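Local coordinates for protein imidazoleglycerol-phosphate dehydratase (Staphylococcus aureus subsp. aureus, PDB 2AE8) that catalyses the manganese-dependent dehydration of imidazoleglycerol phosphate to imidazoleacetol phosphate, the sixth step of L-histidine biosynthesis, at residues T68-H73 with R199-A204; I99-L104 with E162-A167; L106-D111 with I203-T208; T120-I123 with T128-R131; A167-A172 with K195-A200. All coordinates share one frame; numbering follows the deposited sequence. Where two conformers were deposited one is given.

Four of the five interactions are helix contacts and one is a strand pairing. Interactions 1, 3 and 5 all use helix 186-205, which touches helix 61-74, the end of helix 90-111 and helix 159-171 in turn. Interaction 2 joins the last two helices to each other directly. Interaction 5 is the most central and interaction 2 is also buried; both are apolar, as is interaction 3, which is buried too but has its centre about 15 Å from the chain centre. Interaction 1, only partly buried, adds a histidine-arginine hydrogen bond beside a second subunit. Interaction 4 is richest in polar bonds: it zips a hairpin whose tyrosine and arginine face other subunits, while its other face packs on helix 186-205.

Interaction 1 of 5, residues T68-H73 with R199-A204; sequences TLFTFH and RALGIA
The imidazole of His73 presents its edge to Arg199, while one of its faces is covered by its own neighbour, Phe72, whose CD2 stands 3.8 Å above the ring centre. In the plane of the imidazole lie Leu69 O at one part of the rim and Arg199 NE at another. Arg199 NE donates to His73 ND1 over 3.2 Å with an angle of 162° at the hydrogen, and the bond lies close to both group planes, although those planes are turned 63° from each other. The arginine gets there with a chain bent at chi2 and chi3; its CG rests 3.7 Å from His73 CB. Apart from this polar pair, Phe70, with CG anti to the backbone N (chi1 170°), reaches over to Leu201, where Phe70 CE1 meets Leu201 CD2 at 3.9 Å. The backbones are close, with His73 CA 5.1 Å from Arg199 CA. Tyr118 of a second subunit packs on both His73 and Arg199, so the pair borders an interface. Segment 68-73 belongs to a stretch thought by similarity to bind substrate, and the arrangement is helix-helix packing between helices 61-74 and 186-205 of the beta-alpha-beta sandwich.

Interaction 2 of 5, residues I99-L104 with E162-A167; sequences IVIGQL and EEFFRA
Ile99 and Ala167 mark the closest approach of the two helical backbones, their CA atoms standing 4.7 Å apart. So short a spacing is consistent with the small groups at the crossing: Ala167 turns its CB toward the other helix and places it 3.5 Å from Ile99 N. The same methyl touches the side chain of Ile99, with Ala167 CB 3.8 Å from Ile99 CG1. That branch of the isoleucine stands beside its own backbone N (chi1 -75°), which brings it to the methyl, while CG2 takes the position anti to N. One turn on, Gly102 offers bare backbone at the crossing, its CA 4.5 Å from Ala167 O.

A second, looser contact flanks the first. Ile101 points toward helix 159-171 and its terminal CD1 comes to the edge of the Phe164 ring, close to the ring plane, 4.2 Å from CZ. Phe164 extends outward with CG anti to its backbone N (chi1 176°), which carries the far end of the ring to the isoleucine. The same ring leans on its neighbour, for Phe164 CD2 lies 4.0 Å above the centre of the Phe165 ring. The side-chain contacts between the helices are apolar.

Glu163, a manganese ligand, lies on the same segment and its side chain touches His91, at the start of helix 90-111. Around the pair, Val100 and Leu104 pack on strands 31-36 and 43-48, Phe165 meets Phe197 of helix 186-205 edge-to-face, and Glu162 and Arg166 rest against strand 141-145.

Interaction 3 of 5, residues L106-D111 with I203-T208; sequences LEMIKD and IALTAT
Leu205 is the one residue of segment 203-208 that touches helix 90-111, meeting Met108 and Ile109 with its two terminal methyls. The side chain starts from a backbone well separated from its partner, Leu205 CA being 7.8 Å from Ile109 CA, and the CB points toward the helix. At CB there is still distance to cover: Leu205 CB is 5.8 Å from the selenium of Met108. At the branch point the gap narrows, with Leu205 CG 5.2 Å from Met108 SE. CG stands beside the backbone N and anti to the carbonyl carbon (chi1 -71°), and the second torsion (chi2 167°) then sends the two methyls to different partners. CD2 goes to Ile109, lying 3.8 Å from CG1, and a little farther from the end of the same chain, 4.4 Å between Leu205 CD2 and Ile109 CD1. CD1 goes to Met108, 4.4 Å from SE, a looser touch.

The contact ties the C-terminal part of helix 90-111 to the end of the modelled chain, at the edge of the beta-alpha-beta sandwich and about 15 Å from the chain centre. Farther on, Thr206 and Thr208 make backbone hydrogen bonds to Val116 and His114.

The two partners present themselves differently. Met108, present as selenomethionine, is extended through its first two torsions and turns only at the third, so that selenium arrives ahead of the methyl. Ile109 crosses Leu205 at about a right angle. Ile136 touches both Ile109 and Leu205, and Tyr32 of strand 31-36 packs on Met108.

Interaction 4 of 5, residues T120-I123 with T128-R131; sequences TMYI and TLAR
Arg131 NH1 donates to Tyr122 OH over 3.0 Å, with 163° at the hydrogen and the oxygen in the guanidinium plane. The stronger polar partner of Arg131 is Asp179, which forms a salt bridge with its NH2. For the tyrosine oxygen the strongest partner is the Tyr122 hydroxyl of a fifth subunit; that of a second subunit is hydrogen-bonded to it too. This polar cluster therefore sits where three copies of the hairpin meet.

Next come the backbone bonds. Ile123 N reaches Ala130 O at 2.8 Å and Ala130 N returns to Ile123 O at 2.9 Å, making Ile123 and Ala130 a hydrogen-bonded antiparallel pair. Tyr122 and Arg131 form the adjoining non-hydrogen-bonded pair, with CA atoms 4.5 Å apart. Both pairs belong to the beta hairpin of strands 118-125 and 128-135, at one side of a mixed four-stranded sheet of the sandwich.

Side by side and pointing the same way, Tyr122 and Arg131 also pack through their carbon atoms. The arginine chain runs across one face of the phenol: CB makes a CH-pi contact, 3.9 Å from the ring centroid and 18° off its normal, and CD follows at 3.5 Å from Tyr122 CZ. A bend at chi3 (65°) then lifts the guanidinium, nearly perpendicular to the ring, to the hydroxyl. Leu129 meets the ring at its edge, its CD1 4.1 Å from Tyr122 CD2. Ile123 and Ala130 occupy the sheet's other face, and there Ile123 packs on Lys195 and Ala196 of helix 186-205.

Interaction 5 of 5, residues A167-A172 with K195-A200; sequences AVVINA and KAFSRA
Val168 is the first residue of segment 167-172 to meet Phe197: its CB points toward helix 186-205 and its CG1 lies 4.1 Å from the ring's CZ. Val169 follows with CG2, 4.0 Å from Phe197 CE1. The two valines thus hold adjacent atoms at the far end of one phenyl ring, and both come at it obliquely. Phe197 bridges the wide gap, its CA being 10.2 Å from that of Val169, because CG stands anti to the backbone N (chi1 173°) and projects the ring toward the valines. Farther along, Asn171 turns back on its own helix. Its ND2 donates to Ala167 O at 2.7 Å, with 164° at the hydrogen and the donor on a carbonyl lone pair, while Asn171 N reaches the same oxygen at 3.3 Å. Its OD1 is hydrogen-bonded to NH2 of Arg173 of a fourth subunit. Ala172 then packs against Leu105 of helix 90-111.

Around the ring, Phe70 and Val134 also touch Phe197. Between the two segments the contact is methyl against aromatic carbon throughout, which implies that dispersion and exclusion of water, more than directed bonds, join these helices near the chain centre.

Interaction 1 of 5, residues T68-H73 with R199-A204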
# COMPACT_ATOMS: atom_id res chain seq x y z
N THR B 68 -41.14 7.14 -29.36
CA THR B 68 -41.23 7.88 -30.62
C THR B 68 -39.91 7.75 -31.38
O THR B 68 -39.90 7.55 -32.60
CB THR B 68 -41.63 9.37 -30.38
OG1 THR B 68 -42.95 9.40 -29.82
CG2 THR B 68 -41.60 10.18 -31.68
N LEU B 69 -38.79 7.83 -30.65
CA LEU B 69 -37.47 7.62 -31.25
C LEU B 69 -37.31 6.20 -31.81
O LEU B 69 -36.79 6.01 -32.92
CB LEU B 69 -36.37 7.91 -30.21
CG LEU B 69 -36.04 9.39 -30.03
CD1 LEU B 69 -35.34 9.60 -28.69
CD2 LEU B 69 -35.16 9.94 -31.19
N PHE B 70 -37.75 5.22 -31.04
CA PHE B 70 -37.75 3.83 -31.46
C PHE B 70 -38.47 3.67 -32.81
O PHE B 70 -37.95 3.06 -33.75
CB PHE B 70 -38.41 2.96 -30.38
CG PHE B 70 -38.68 1.54 -30.82
CD1 PHE B 70 -37.70 0.55 -30.68
CD2 PHE B 70 -39.92 1.18 -31.35
CE1 PHE B 70 -37.94 -0.77 -31.08
CE2 PHE B 70 -40.18 -0.13 -31.76
CZ PHE B 70 -39.19 -1.11 -31.63
N THR B 71 -39.67 4.25 -32.91
CA THR B 71 -40.44 4.09 -34.15
C THR B 71 -39.70 4.63 -35.34
O THR B 71 -39.57 3.94 -36.35
CB THR B 71 -41.87 4.67 -34.07
OG1 THR B 71 -41.83 6.08 -33.85
CG2 THR B 71 -42.64 4.02 -32.98
N PHE B 72 -39.15 5.84 -35.22
CA PHE B 72 -38.43 6.47 -36.32
C PHE B 72 -37.18 5.70 -36.72
O PHE B 72 -36.90 5.51 -37.91
CB PHE B 72 -38.05 7.92 -35.97
CG PHE B 72 -37.37 8.66 -37.08
CD1 PHE B 72 -38.12 9.44 -37.97
CD2 PHE B 72 -35.99 8.58 -37.26
CE1 PHE B 72 -37.49 10.13 -39.01
CE2 PHE B 72 -35.35 9.26 -38.31
CZ PHE B 72 -36.11 10.04 -39.18
N HIS B 73 -36.40 5.26 -35.73
CA HIS B 73 -35.11 4.63 -36.02
C HIS B 73 -35.16 3.16 -36.37
O HIS B 73 -34.23 2.67 -37.01
CB HIS B 73 -34.11 4.89 -34.89
CG HIS B 73 -33.69 6.32 -34.80
ND1 HIS B 73 -32.70 6.84 -35.60
CD2 HIS B 73 -34.17 7.36 -34.07
CE1 HIS B 73 -32.56 8.13 -35.35
NE2 HIS B 73 -33.44 8.47 -34.42
N ARG B 199 -31.98 1.28 -34.31
CA ARG B 199 -31.32 1.19 -35.60
C ARG B 199 -30.76 -0.19 -35.82
O ARG B 199 -30.93 -0.75 -36.89
CB ARG B 199 -30.23 2.24 -35.73
CG ARG B 199 -30.76 3.65 -35.91
CD ARG B 199 -29.88 4.41 -36.88
NE ARG B 199 -30.69 5.34 -37.65
CZ ARG B 199 -30.49 5.64 -38.93
NH1 ARG B 199 -29.49 5.10 -39.63
NH2 ARG B 199 -31.29 6.51 -39.51
N ALA B 200 -30.09 -0.74 -34.81
CA ALA B 200 -29.53 -2.10 -34.89
C ALA B 200 -30.64 -3.12 -35.14
O ALA B 200 -30.46 -4.05 -35.94
CB ALA B 200 -28.78 -2.46 -33.59
N LEU B 201 -31.75 -2.99 -34.42
CA LEU B 201 -32.91 -3.85 -34.62
C LEU B 201 -33.44 -3.71 -36.05
O LEU B 201 -33.60 -4.70 -36.74
CB LEU B 201 -34.03 -3.56 -33.61
CG LEU B 201 -35.30 -4.41 -33.78
CD1 LEU B 201 -35.05 -5.89 -33.55
CD2 LEU B 201 -36.43 -3.90 -32.90
N GLY B 202 -33.68 -2.47 -36.48
CA GLY B 202 -34.09 -2.19 -37.85
C GLY B 202 -33.20 -2.91 -38.86
O GLY B 202 -33.71 -3.62 -39.74
N ILE B 203 -31.88 -2.75 -38.72
CA ILE B 203 -30.91 -3.39 -39.63
C ILE B 203 -31.10 -4.91 -39.64
O ILE B 203 -31.14 -5.52 -40.70
CB ILE B 203 -29.44 -3.07 -39.24
CG1 ILE B 203 -29.07 -1.65 -39.68
CG2 ILE B 203 -28.46 -4.10 -39.85
CD1 ILE B 203 -27.89 -1.02 -38.84
N ALA B 204 -31.20 -5.50 -38.45
CA ALA B 204 -31.35 -6.94 -38.30
C ALA B 204 -32.65 -7.48 -38.92
O ALA B 204 -32.68 -8.60 -39.42
CB ALA B 204 -31.27 -7.32 -36.83

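Interaction 2 of 5, residues I99-L104 with E162-A167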
# COMPACT_ATOMS: atom_id res chain seq x y z
N ILE B 99 -42.72 -5.76 -22.27
CA ILE B 99 -43.09 -7.16 -22.44
C ILE B 99 -43.95 -7.36 -23.73
O ILE B 99 -43.68 -8.25 -24.55
CB ILE B 99 -43.86 -7.66 -21.21
CG1 ILE B 99 -42.92 -7.88 -20.01
CG2 ILE B 99 -44.68 -8.94 -21.53
CD1 ILE B 99 -43.66 -8.15 -18.69
N VAL B 100 -44.95 -6.50 -23.91
CA VAL B 100 -45.86 -6.59 -25.07
C VAL B 100 -45.14 -6.32 -26.37
O VAL B 100 -45.33 -7.05 -27.35
CB VAL B 100 -47.08 -5.66 -24.91
CG1 VAL B 100 -47.93 -5.61 -26.22
CG2 VAL B 100 -47.93 -6.13 -23.74
N ILE B 101 -44.30 -5.28 -26.39
CA ILE B 101 -43.49 -4.98 -27.57
C ILE B 101 -42.59 -6.17 -27.90
O ILE B 101 -42.47 -6.54 -29.06
CB ILE B 101 -42.68 -3.67 -27.43
CG1 ILE B 101 -43.63 -2.47 -27.41
CG2 ILE B 101 -41.69 -3.52 -28.57
CD1 ILE B 101 -42.96 -1.14 -27.14
N GLY B 102 -41.96 -6.78 -26.89
CA GLY B 102 -41.12 -7.95 -27.13
C GLY B 102 -41.92 -9.10 -27.74
O GLY B 102 -41.46 -9.75 -28.69
N GLN B 103 -43.10 -9.35 -27.18
CA GLN B 103 -43.98 -10.44 -27.64
C GLN B 103 -44.46 -10.21 -29.08
O GLN B 103 -44.48 -11.14 -29.90
CB GLN B 103 -45.18 -10.59 -26.70
CG GLN B 103 -44.85 -11.30 -25.38
CD GLN B 103 -45.97 -11.24 -24.36
OE1 GLN B 103 -46.90 -10.44 -24.46
NE2 GLN B 103 -45.87 -12.07 -23.34
N LEU B 104 -44.83 -8.97 -29.39
CA LEU B 104 -45.26 -8.63 -30.76
C LEU B 104 -44.11 -8.73 -31.73
O LEU B 104 -44.27 -9.20 -32.87
CB LEU B 104 -45.92 -7.25 -30.79
CG LEU B 104 -47.21 -7.15 -29.99
CD1 LEU B 104 -47.68 -5.70 -29.97
CD2 LEU B 104 -48.32 -8.11 -30.52
N GLU B 162 -33.10 -0.06 -18.09
CA GLU B 162 -32.69 -1.47 -18.18
C GLU B 162 -33.90 -2.41 -18.06
O GLU B 162 -33.97 -3.43 -18.75
CB GLU B 162 -31.67 -1.80 -17.09
CG GLU B 162 -31.09 -3.21 -17.18
CD GLU B 162 -30.02 -3.45 -16.10
OE1 GLU B 162 -29.82 -2.55 -15.26
OE2 GLU B 162 -29.42 -4.55 -16.11
N GLU B 163 -34.85 -2.09 -17.19
CA GLU B 163 -36.07 -2.91 -17.09
C GLU B 163 -36.84 -3.00 -18.42
O GLU B 163 -37.37 -4.05 -18.75
CB GLU B 163 -36.98 -2.39 -15.98
CG GLU B 163 -36.28 -2.34 -14.63
CD GLU B 163 -35.56 -3.66 -14.29
OE1 GLU B 163 -34.30 -3.68 -14.21
OE2 GLU B 163 -36.26 -4.69 -14.15
N PHE B 164 -36.87 -1.89 -19.16
CA PHE B 164 -37.57 -1.84 -20.45
C PHE B 164 -36.87 -2.74 -21.46
O PHE B 164 -37.50 -3.57 -22.12
CB PHE B 164 -37.65 -0.42 -21.00
CG PHE B 164 -38.28 -0.34 -22.37
CD1 PHE B 164 -39.67 -0.44 -22.51
CD2 PHE B 164 -37.50 -0.22 -23.51
CE1 PHE B 164 -40.27 -0.39 -23.76
CE2 PHE B 164 -38.09 -0.18 -24.78
CZ PHE B 164 -39.48 -0.27 -24.91
N PHE B 165 -35.55 -2.58 -21.58
CA PHE B 165 -34.77 -3.37 -22.52
C PHE B 165 -34.73 -4.86 -22.22
O PHE B 165 -34.76 -5.67 -23.16
CB PHE B 165 -33.38 -2.75 -22.76
CG PHE B 165 -33.44 -1.53 -23.62
CD1 PHE B 165 -33.81 -1.63 -24.96
CD2 PHE B 165 -33.21 -0.27 -23.09
CE1 PHE B 165 -33.91 -0.49 -25.77
CE2 PHE B 165 -33.31 0.88 -23.90
CZ PHE B 165 -33.65 0.76 -25.24
N ARG B 166 -34.69 -5.21 -20.94
CA ARG B 166 -34.81 -6.59 -20.49
C ARG B 166 -36.14 -7.21 -20.92
O ARG B 166 -36.18 -8.33 -21.42
CB ARG B 166 -34.62 -6.69 -18.97
CG ARG B 166 -34.74 -8.11 -18.41
CD ARG B 166 -33.56 -8.50 -17.50
NE ARG B 166 -33.54 -7.79 -16.22
CZ ARG B 166 -32.53 -7.05 -15.77
NH1 ARG B 166 -32.62 -6.46 -14.59
NH2 ARG B 166 -31.41 -6.91 -16.49
N ALA B 167 -37.23 -6.47 -20.74
CA ALA B 167 -38.58 -6.93 -21.10
C ALA B 167 -38.70 -7.15 -22.62
O ALA B 167 -39.19 -8.18 -23.07
CB ALA B 167 -39.65 -5.95 -20.60

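Interaction 3 of 5, residues L106-D111 with I203-T208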
# COMPACT_ATOMS: atom_id res chain seq x y z
N LEU B 106 -41.66 -10.80 -31.49
CA LEU B 106 -41.44 -12.23 -31.73
C LEU B 106 -42.43 -12.72 -32.79
O LEU B 106 -42.04 -13.41 -33.73
CB LEU B 106 -41.57 -13.05 -30.44
CG LEU B 106 -41.35 -14.56 -30.59
CD1 LEU B 106 -40.01 -14.91 -31.29
CD2 LEU B 106 -41.46 -15.27 -29.25
N GLU B 107 -43.69 -12.32 -32.67
CA GLU B 107 -44.70 -12.66 -33.69
C GLU B 107 -44.27 -12.20 -35.07
O GLU B 107 -44.28 -12.98 -36.02
CB GLU B 107 -46.08 -12.11 -33.32
CG GLU B 107 -46.68 -12.86 -32.14
CD GLU B 107 -46.40 -14.36 -32.19
OE1 GLU B 107 -46.71 -15.00 -33.23
OE2 GLU B 107 -45.85 -14.90 -31.19
N MSE B 108 -43.81 -10.95 -35.16
CA MSE B 108 -43.26 -10.40 -36.40
C MSE B 108 -42.07 -11.17 -36.95
O MSE B 108 -41.95 -11.40 -38.18
CB MSE B 108 -42.87 -8.93 -36.19
CG MSE B 108 -42.27 -8.30 -37.42
SE MSE B 108 -41.72 -6.48 -37.11
CE MSE B 108 -43.42 -5.73 -36.48
N ILE B 109 -41.16 -11.56 -36.06
CA ILE B 109 -39.96 -12.30 -36.43
C ILE B 109 -40.31 -13.70 -36.94
O ILE B 109 -39.78 -14.16 -37.95
CB ILE B 109 -38.94 -12.36 -35.25
CG1 ILE B 109 -38.26 -11.00 -35.09
CG2 ILE B 109 -37.91 -13.43 -35.50
CD1 ILE B 109 -37.66 -10.73 -33.69
N LYS B 110 -41.21 -14.37 -36.23
CA LYS B 110 -41.70 -15.69 -36.63
C LYS B 110 -42.20 -15.70 -38.08
O LYS B 110 -41.85 -16.61 -38.84
CB LYS B 110 -42.78 -16.18 -35.66
CG LYS B 110 -42.19 -16.64 -34.33
CD LYS B 110 -43.22 -17.24 -33.39
CE LYS B 110 -42.52 -18.06 -32.32
NZ LYS B 110 -43.32 -18.22 -31.06
N ASP B 111 -42.96 -14.67 -38.47
CA ASP B 111 -43.52 -14.59 -39.82
C ASP B 111 -42.52 -14.22 -40.91
O ASP B 111 -42.70 -14.61 -42.06
CB ASP B 111 -44.73 -13.66 -39.86
CG ASP B 111 -45.91 -14.22 -39.08
OD1 ASP B 111 -46.11 -15.46 -39.05
OD2 ASP B 111 -46.66 -13.41 -38.50
N ILE B 203 -31.88 -2.75 -38.72
CA ILE B 203 -30.91 -3.39 -39.63
C ILE B 203 -31.10 -4.91 -39.64
O ILE B 203 -31.14 -5.52 -40.70
CB ILE B 203 -29.44 -3.07 -39.24
CG1 ILE B 203 -29.07 -1.65 -39.68
CG2 ILE B 203 -28.46 -4.10 -39.85
CD1 ILE B 203 -27.89 -1.02 -38.84
N ALA B 204 -31.20 -5.50 -38.45
CA ALA B 204 -31.35 -6.94 -38.30
C ALA B 204 -32.65 -7.48 -38.92
O ALA B 204 -32.68 -8.60 -39.42
CB ALA B 204 -31.27 -7.32 -36.83
N LEU B 205 -33.72 -6.70 -38.85
CA LEU B 205 -35.03 -7.10 -39.39
C LEU B 205 -35.13 -6.94 -40.91
O LEU B 205 -36.12 -7.35 -41.51
CB LEU B 205 -36.16 -6.29 -38.73
CG LEU B 205 -36.53 -6.56 -37.27
CD1 LEU B 205 -37.42 -5.46 -36.79
CD2 LEU B 205 -37.21 -7.91 -37.10
N THR B 206 -34.11 -6.35 -41.53
CA THR B 206 -34.13 -6.11 -42.98
C THR B 206 -34.24 -7.43 -43.76
O THR B 206 -33.43 -8.34 -43.58
CB THR B 206 -32.89 -5.31 -43.41
OG1 THR B 206 -32.95 -4.02 -42.79
CG2 THR B 206 -32.84 -5.12 -44.93
N ALA B 207 -35.25 -7.50 -44.63
CA ALA B 207 -35.53 -8.69 -45.43
C ALA B 207 -34.35 -9.07 -46.33
O ALA B 207 -33.67 -8.20 -46.85
CB ALA B 207 -36.80 -8.48 -46.27
N THR B 208 -34.13 -10.37 -46.49
CA THR B 208 -33.02 -10.86 -47.29
C THR B 208 -33.50 -11.63 -48.53
O THR B 208 -32.98 -11.43 -49.64
CB THR B 208 -32.05 -11.70 -46.43
OG1 THR B 208 -30.72 -11.58 -46.94
CG2 THR B 208 -32.44 -13.15 -46.38

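Interaction 4 of 5, residues T120-I123 with T128-R131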
# COMPACT_ATOMS: atom_id res chain seq x y z
N THR B 120 -25.56 -3.95 -35.81
CA THR B 120 -24.75 -3.18 -34.86
C THR B 120 -24.84 -1.68 -35.18
O THR B 120 -24.70 -1.28 -36.35
CB THR B 120 -23.27 -3.63 -34.92
OG1 THR B 120 -23.16 -4.97 -34.42
CG2 THR B 120 -22.37 -2.73 -34.06
N MSE B 121 -25.08 -0.85 -34.17
CA MSE B 121 -25.11 0.60 -34.36
C MSE B 121 -24.34 1.36 -33.26
O MSE B 121 -24.52 1.09 -32.08
CB MSE B 121 -26.55 1.10 -34.41
CG MSE B 121 -26.66 2.57 -34.79
SE MSE B 121 -26.31 2.77 -36.71
CE MSE B 121 -26.01 4.61 -36.79
N TYR B 122 -23.51 2.30 -33.68
CA TYR B 122 -22.90 3.27 -32.77
C TYR B 122 -23.68 4.57 -32.91
O TYR B 122 -23.95 5.03 -34.04
CB TYR B 122 -21.43 3.49 -33.13
CG TYR B 122 -20.47 2.46 -32.59
CD1 TYR B 122 -20.22 1.28 -33.29
CD2 TYR B 122 -19.78 2.68 -31.41
CE1 TYR B 122 -19.32 0.33 -32.80
CE2 TYR B 122 -18.87 1.74 -30.92
CZ TYR B 122 -18.65 0.58 -31.62
OH TYR B 122 -17.75 -0.33 -31.13
N ILE B 123 -24.08 5.15 -31.78
CA ILE B 123 -24.70 6.47 -31.80
C ILE B 123 -24.00 7.42 -30.81
O ILE B 123 -23.95 7.12 -29.61
CB ILE B 123 -26.20 6.42 -31.43
CG1 ILE B 123 -27.02 5.63 -32.48
CG2 ILE B 123 -26.76 7.87 -31.21
CD1 ILE B 123 -27.25 6.38 -33.76
N THR B 128 -21.70 11.61 -25.18
CA THR B 128 -22.05 10.19 -25.02
C THR B 128 -21.77 9.43 -26.29
O THR B 128 -21.93 9.97 -27.39
CB THR B 128 -23.54 10.05 -24.67
OG1 THR B 128 -23.75 10.50 -23.34
CG2 THR B 128 -24.02 8.59 -24.78
N LEU B 129 -21.35 8.18 -26.14
CA LEU B 129 -21.29 7.25 -27.27
C LEU B 129 -21.86 5.91 -26.81
O LEU B 129 -21.42 5.37 -25.79
CB LEU B 129 -19.85 7.08 -27.78
CG LEU B 129 -19.64 6.09 -28.94
CD1 LEU B 129 -20.26 6.61 -30.26
CD2 LEU B 129 -18.16 5.83 -29.12
N ALA B 130 -22.86 5.39 -27.53
CA ALA B 130 -23.37 4.06 -27.24
C ALA B 130 -23.21 3.11 -28.41
O ALA B 130 -23.26 3.54 -29.59
CB ALA B 130 -24.83 4.12 -26.79
N ARG B 131 -23.01 1.84 -28.09
CA ARG B 131 -23.01 0.77 -29.08
C ARG B 131 -24.06 -0.25 -28.69
O ARG B 131 -24.11 -0.69 -27.54
CB ARG B 131 -21.66 0.07 -29.20
CG ARG B 131 -21.69 -1.18 -30.11
CD ARG B 131 -20.40 -1.98 -30.06
NE ARG B 131 -20.20 -2.57 -28.74
CZ ARG B 131 -19.10 -2.40 -28.01
NH1 ARG B 131 -18.09 -1.66 -28.49
NH2 ARG B 131 -19.00 -2.97 -26.81

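Interaction 5 of 5, residues A167-A172 with K195-A200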
# COMPACT_ATOMS: atom_id res chain seq x y z
N ALA B 167 -37.23 -6.47 -20.74
CA ALA B 167 -38.58 -6.93 -21.10
C ALA B 167 -38.70 -7.15 -22.62
O ALA B 167 -39.19 -8.18 -23.07
CB ALA B 167 -39.65 -5.95 -20.60
N VAL B 168 -38.22 -6.18 -23.40
CA VAL B 168 -38.27 -6.27 -24.87
C VAL B 168 -37.40 -7.41 -25.42
O VAL B 168 -37.85 -8.24 -26.21
CB VAL B 168 -37.84 -4.95 -25.53
CG1 VAL B 168 -37.66 -5.12 -27.04
CG2 VAL B 168 -38.83 -3.82 -25.21
N VAL B 169 -36.14 -7.43 -25.04
CA VAL B 169 -35.15 -8.34 -25.60
C VAL B 169 -35.48 -9.79 -25.26
O VAL B 169 -35.38 -10.68 -26.11
CB VAL B 169 -33.72 -7.97 -25.06
CG1 VAL B 169 -32.74 -9.16 -25.18
CG2 VAL B 169 -33.20 -6.74 -25.80
N ILE B 170 -35.87 -10.02 -24.03
CA ILE B 170 -36.11 -11.39 -23.57
C ILE B 170 -37.38 -11.95 -24.23
O ILE B 170 -37.40 -13.10 -24.68
CB ILE B 170 -36.18 -11.48 -22.02
CG1 ILE B 170 -34.80 -11.08 -21.39
CG2 ILE B 170 -36.64 -12.84 -21.57
CD1 ILE B 170 -33.60 -11.97 -21.81
N ASN B 171 -38.43 -11.14 -24.30
CA ASN B 171 -39.70 -11.60 -24.86
C ASN B 171 -39.70 -11.66 -26.39
O ASN B 171 -40.41 -12.48 -26.98
CB ASN B 171 -40.86 -10.80 -24.29
CG ASN B 171 -41.09 -11.12 -22.86
OD1 ASN B 171 -41.62 -12.18 -22.53
ND2 ASN B 171 -40.62 -10.24 -21.97
N ALA B 172 -38.89 -10.82 -27.02
CA ALA B 172 -38.61 -10.93 -28.44
C ALA B 172 -37.63 -12.04 -28.82
O ALA B 172 -37.43 -12.32 -30.02
CB ALA B 172 -38.14 -9.58 -29.00
N LYS B 195 -31.68 5.12 -29.57
CA LYS B 195 -31.37 5.29 -30.99
C LYS B 195 -30.58 4.10 -31.55
O LYS B 195 -30.93 3.55 -32.60
CB LYS B 195 -30.63 6.60 -31.27
CG LYS B 195 -31.50 7.90 -31.12
CD LYS B 195 -30.73 9.19 -31.52
CE LYS B 195 -30.17 9.14 -32.97
NZ LYS B 195 -29.66 10.48 -33.44
N ALA B 196 -29.53 3.70 -30.86
CA ALA B 196 -28.69 2.60 -31.31
C ALA B 196 -29.43 1.27 -31.33
O ALA B 196 -29.28 0.52 -32.28
CB ALA B 196 -27.42 2.50 -30.46
N PHE B 197 -30.18 0.95 -30.29
CA PHE B 197 -30.93 -0.30 -30.27
C PHE B 197 -31.93 -0.36 -31.44
O PHE B 197 -32.02 -1.38 -32.13
CB PHE B 197 -31.71 -0.47 -28.97
CG PHE B 197 -32.63 -1.68 -28.98
CD1 PHE B 197 -32.12 -2.95 -28.75
CD2 PHE B 197 -34.00 -1.53 -29.26
CE1 PHE B 197 -32.95 -4.07 -28.77
CE2 PHE B 197 -34.83 -2.65 -29.30
CZ PHE B 197 -34.31 -3.92 -29.04
N SER B 198 -32.68 0.73 -31.64
CA SER B 198 -33.71 0.81 -32.69
C SER B 198 -33.08 0.59 -34.06
O SER B 198 -33.60 -0.17 -34.86
CB SER B 198 -34.36 2.18 -32.69
OG SER B 198 -34.88 2.48 -31.43
N ARG B 199 -31.98 1.28 -34.31
CA ARG B 199 -31.32 1.19 -35.60
C ARG B 199 -30.76 -0.19 -35.82
O ARG B 199 -30.93 -0.75 -36.89
CB ARG B 199 -30.23 2.24 -35.73
CG ARG B 199 -30.76 3.65 -35.91
CD ARG B 199 -29.88 4.41 -36.88
NE ARG B 199 -30.69 5.34 -37.65
CZ ARG B 199 -30.49 5.64 -38.93
NH1 ARG B 199 -29.49 5.10 -39.63
NH2 ARG B 199 -31.29 6.51 -39.51
N ALA B 200 -30.09 -0.74 -34.81
CA ALA B 200 -29.53 -2.10 -34.89
C ALA B 200 -30.64 -3.12 -35.14
O ALA B 200 -30.46 -4.05 -35.94
CB ALA B 200 -28.78 -2.46 -33.59